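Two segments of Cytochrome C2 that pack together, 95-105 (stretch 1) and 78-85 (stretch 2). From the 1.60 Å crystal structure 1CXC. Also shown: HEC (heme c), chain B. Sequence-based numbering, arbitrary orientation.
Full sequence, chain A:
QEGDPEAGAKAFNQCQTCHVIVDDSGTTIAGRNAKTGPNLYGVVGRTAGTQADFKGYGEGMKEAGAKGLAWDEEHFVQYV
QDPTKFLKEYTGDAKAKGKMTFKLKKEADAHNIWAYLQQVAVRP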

# COMPACT_ATOMS: atom_id res chain seq x y z
N LYS A 95 6.31 -12.26 16.18
CA LYS A 95 5.83 -13.34 15.34
C LYS A 95 5.01 -12.85 14.15
O LYS A 95 4.36 -13.66 13.49
CB LYS A 95 4.96 -14.30 16.16
CG LYS A 95 5.62 -14.82 17.42
N ALA A 96 4.70 -11.56 14.11
CA ALA A 96 3.91 -11.01 13.03
C ALA A 96 4.50 -11.30 11.65
O ALA A 96 5.71 -11.19 11.42
CB ALA A 96 3.84 -9.51 13.16
N LYS A 97 3.61 -11.57 10.68
CA LYS A 97 4.02 -11.83 9.30
C LYS A 97 3.07 -11.18 8.29
O LYS A 97 1.90 -10.95 8.59
CB LYS A 97 4.03 -13.32 8.99
N GLY A 98 3.64 -10.62 7.24
CA GLY A 98 2.82 -9.99 6.21
C GLY A 98 2.53 -10.96 5.07
O GLY A 98 3.17 -12.01 4.96
N LYS A 99 1.38 -10.83 4.44
CA LYS A 99 1.08 -11.71 3.31
C LYS A 99 1.71 -11.18 2.03
O LYS A 99 1.56 -11.80 0.98
CB LYS A 99 -0.43 -11.76 3.09
CG LYS A 99 -1.21 -12.31 4.27
CD LYS A 99 -1.44 -13.79 4.06
CE LYS A 99 -2.86 -14.02 3.57
NZ LYS A 99 -3.06 -13.46 2.24
N MET A 100 2.12 -9.90 2.00
CA MET A 100 2.72 -9.30 0.82
C MET A 100 4.13 -9.78 0.70
O MET A 100 4.99 -9.35 1.46
CB MET A 100 2.70 -7.78 0.94
CG MET A 100 3.35 -6.98 -0.19
SD MET A 100 2.83 -5.23 -0.24
CE MET A 100 4.33 -4.51 -0.78
N THR A 101 4.43 -10.55 -0.34
CA THR A 101 5.77 -11.07 -0.45
C THR A 101 6.67 -10.32 -1.42
O THR A 101 7.88 -10.57 -1.40
CB THR A 101 5.73 -12.55 -0.83
OG1 THR A 101 5.02 -12.61 -2.04
CG2 THR A 101 4.99 -13.38 0.21
N PHE A 102 6.31 -9.10 -1.74
CA PHE A 102 7.13 -8.30 -2.63
C PHE A 102 7.85 -7.22 -1.85
O PHE A 102 7.33 -6.81 -0.83
CB PHE A 102 6.27 -7.62 -3.70
CG PHE A 102 7.01 -6.61 -4.58
CD1 PHE A 102 7.65 -7.04 -5.74
CD2 PHE A 102 7.04 -5.27 -4.26
CE1 PHE A 102 8.29 -6.13 -6.57
CE2 PHE A 102 7.69 -4.37 -5.08
CZ PHE A 102 8.31 -4.80 -6.24
N LYS A 103 9.16 -7.05 -2.06
CA LYS A 103 9.89 -5.99 -1.40
C LYS A 103 10.41 -5.01 -2.45
O LYS A 103 11.18 -5.40 -3.33
CB LYS A 103 11.11 -6.52 -0.66
CG LYS A 103 10.78 -7.39 0.53
CD LYS A 103 12.08 -7.85 1.16
CE LYS A 103 11.80 -8.75 2.34
NZ LYS A 103 13.05 -9.17 2.96
N LEU A 104 10.14 -3.70 -2.27
CA LEU A 104 10.62 -2.68 -3.19
C LEU A 104 12.03 -2.36 -2.77
O LEU A 104 12.22 -1.82 -1.68
CB LEU A 104 9.75 -1.45 -3.06
CG LEU A 104 9.89 -0.37 -4.12
CD1 LEU A 104 9.55 -0.94 -5.48
CD2 LEU A 104 8.99 0.82 -3.81
N LYS A 105 13.05 -2.55 -3.62
CA LYS A 105 14.42 -2.31 -3.16
C LYS A 105 14.85 -0.87 -3.14
O LYS A 105 15.66 -0.51 -2.31
CB LYS A 105 15.48 -3.05 -3.97
CG LYS A 105 14.97 -4.17 -4.86
CD LYS A 105 14.59 -5.40 -4.04
FE HEC B . 1.06 -4.80 -1.74
CHA HEC B . -0.96 -4.86 0.97
CHB HEC B . 1.41 -1.43 -1.43
CHC HEC B . 3.26 -4.78 -4.37
CHD HEC B . 0.50 -8.13 -2.27
NA HEC B . 0.40 -3.43 -0.48
C1A HEC B . -0.43 -3.64 0.61
C2A HEC B . -0.67 -2.39 1.32
C3A HEC B . 0.01 -1.43 0.67
C4A HEC B . 0.65 -2.08 -0.47
CMA HEC B . 0.16 0.02 1.12
CAA HEC B . -1.60 -2.17 2.51
CBA HEC B . -2.93 -1.61 2.05
CGA HEC B . -4.06 -1.68 3.06
O1A HEC B . -5.17 -1.97 2.66
O2A HEC B . -3.79 -1.63 4.25
NB HEC B . 2.11 -3.42 -2.67
C1B HEC B . 2.07 -2.05 -2.47
C2B HEC B . 2.90 -1.35 -3.44
C3B HEC B . 3.50 -2.29 -4.23
C4B HEC B . 2.99 -3.57 -3.75
CMB HEC B . 3.07 0.17 -3.53
CAB HEC B . 4.47 -2.05 -5.24
CBB HEC B . 5.80 -1.49 -4.95
NC HEC B . 1.76 -6.17 -3.00
C1C HEC B . 2.68 -5.98 -4.03
C2C HEC B . 2.86 -7.20 -4.79
C3C HEC B . 2.08 -8.14 -4.20
C4C HEC B . 1.39 -7.49 -3.10
CMC HEC B . 3.58 -7.32 -6.12
CAC HEC B . 1.93 -9.47 -4.60
CBC HEC B . 3.05 -10.39 -4.73
ND HEC B . -0.01 -6.18 -0.86
C1D HEC B . -0.15 -7.52 -1.21
C2D HEC B . -0.98 -8.22 -0.25
C3D HEC B . -1.34 -7.33 0.70
C4D HEC B . -0.76 -6.06 0.30
CMD HEC B . -1.36 -9.70 -0.28
CAD HEC B . -1.94 -7.66 2.05
CBD HEC B . -0.88 -7.62 3.15
CGD HEC B . -1.23 -8.43 4.41
O1D HEC B . -0.34 -8.66 5.22
O2D HEC B . -2.40 -8.52 4.74
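Stretch 2 78-85: QYVQDPTK

Stretch 1 has no regular helix or strand; it runs as an irregular, largely extended strap past the heme. Stretch 2 lies along it as a helix entering from earlier in the chain, a turn at Asp82, and a second helix beginning at Pro83. The two chains run in opposite senses: Gly98 lies beside Thr84, their CA atoms 4.8 Å apart, while at the other end Leu104 lies beside Gln81, again with 4.8 Å between CA atoms.

At the first end Gly98 offers a flat, side-chain-free surface to stretch 2; an ideal CB there would point toward it and lie 3.5 Å from Thr84 OG1. The threonine hydroxyl serves as acceptor: Gly98 N donates to Thr84 OG1 at 3.1 Å, with a nearly straight N-H...O angle of 163°. The methyl of the same side chain rests near the backbone of Ala96, with Thr84 CG2 3.8 Å from Ala96 O.

Pro83 is the central bump. Its compact ring, directed toward stretch 1, fits against the bend of the strap: Pro83 CG is 3.6 Å from Met100 O, 4.0 Å from Met100 CG and 3.5 Å from Phe102 O. The last carbonyl finds no hydrogen-bonding partner in the model, a cost of burying it against an apolar ring. Proline also suits the first turn of a helix, where its lack of an N-H costs little.

Met100 reaches past this ring to the heme, binding HEC FE through SD at 2.4 Å. The CA-to-CB bond of Tyr79 points sideways to stretch 1, but the end of its side chain comes nearer, bringing Tyr79 OH to 3.5 Å from Met100 SD. The sulfur sits obliquely to the ring, while Met100 CE lies 4.3 Å from Tyr79 CE2. The long, unbranched methionine can thus span the gap between strap and iron while its flank packs on stretch 2.

At the far end the backbone of the strap docks on Val80 and Gln81. Leu104 N donates to Val80 O at 2.9 Å and 179°, and the branched side chains also meet, Leu104 CD2 lying 3.9 Å from Val80 CG2. Gln81 CA makes a CA-H...O contact of 3.6 Å with Leu104 O.

Lys103 stretches its extended chain over the turn, with Lys103 CG 4.0 Å from Pro83 CD, and its amine forms a weakly hydrogen-bonded salt bridge, Lys103 NZ to Asp82 OD2 at 3.4 Å. Asp82 OD1 meanwhile caps the new helix, accepting from Lys85 N at 3.2 Å.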

# COMPACT_ATOMS: atom_id res chain seq x y z
N GLN A 78 8.42 2.66 4.65
CA GLN A 78 9.12 1.66 5.41
C GLN A 78 8.47 0.33 5.11
O GLN A 78 9.10 -0.70 4.97
CB GLN A 78 8.96 1.91 6.90
CG GLN A 78 9.78 3.09 7.42
CD GLN A 78 9.34 3.49 8.82
N TYR A 79 7.15 0.31 5.02
CA TYR A 79 6.44 -0.92 4.77
C TYR A 79 6.75 -1.57 3.44
O TYR A 79 7.04 -2.76 3.41
CB TYR A 79 4.95 -0.66 4.88
CG TYR A 79 4.11 -1.83 4.41
CD1 TYR A 79 4.01 -2.96 5.19
CD2 TYR A 79 3.46 -1.75 3.19
CE1 TYR A 79 3.27 -4.02 4.75
CE2 TYR A 79 2.70 -2.81 2.76
CZ TYR A 79 2.62 -3.94 3.54
OH TYR A 79 1.86 -5.02 3.10
N VAL A 80 6.64 -0.84 2.32
CA VAL A 80 6.90 -1.45 1.01
C VAL A 80 8.32 -1.99 0.89
O VAL A 80 8.56 -2.85 0.05
CB VAL A 80 6.62 -0.49 -0.16
CG1 VAL A 80 5.17 -0.04 -0.12
CG2 VAL A 80 7.58 0.70 -0.17
N GLN A 81 9.30 -1.45 1.63
CA GLN A 81 10.65 -1.96 1.54
C GLN A 81 10.83 -3.32 2.21
O GLN A 81 11.73 -4.07 1.88
CB GLN A 81 11.62 -0.96 2.12
CG GLN A 81 11.72 0.26 1.23
CD GLN A 81 12.75 1.26 1.73
OE1 GLN A 81 13.95 1.02 1.61
NE2 GLN A 81 12.33 2.37 2.34
N ASP A 82 10.05 -3.62 3.23
CA ASP A 82 10.11 -4.93 3.87
C ASP A 82 8.86 -5.09 4.71
O ASP A 82 8.80 -4.66 5.86
CB ASP A 82 11.33 -5.09 4.77
CG ASP A 82 11.60 -6.54 5.17
OD1 ASP A 82 10.65 -7.28 5.46
OD2 ASP A 82 12.77 -6.86 5.41
N PRO A 83 7.81 -5.68 4.15
CA PRO A 83 6.53 -5.69 4.80
C PRO A 83 6.47 -6.50 6.08
O PRO A 83 5.92 -6.02 7.07
CB PRO A 83 5.58 -6.24 3.76
CG PRO A 83 6.25 -6.08 2.42
CD PRO A 83 7.72 -5.90 2.70
N THR A 84 7.25 -7.56 6.21
CA THR A 84 7.18 -8.36 7.40
C THR A 84 7.97 -7.74 8.53
O THR A 84 7.48 -7.67 9.65
CB THR A 84 7.65 -9.78 7.11
OG1 THR A 84 6.58 -10.36 6.39
CG2 THR A 84 7.88 -10.57 8.37
N LYS A 85 9.06 -7.08 8.22
CA LYS A 85 9.83 -6.46 9.27
C LYS A 85 9.02 -5.29 9.80
O LYS A 85 9.07 -4.97 10.99
CB LYS A 85 11.15 -5.96 8.70
CG LYS A 85 12.06 -5.28 9.72
CD LYS A 85 13.42 -4.97 9.11
CE LYS A 85 13.78 -3.51 9.30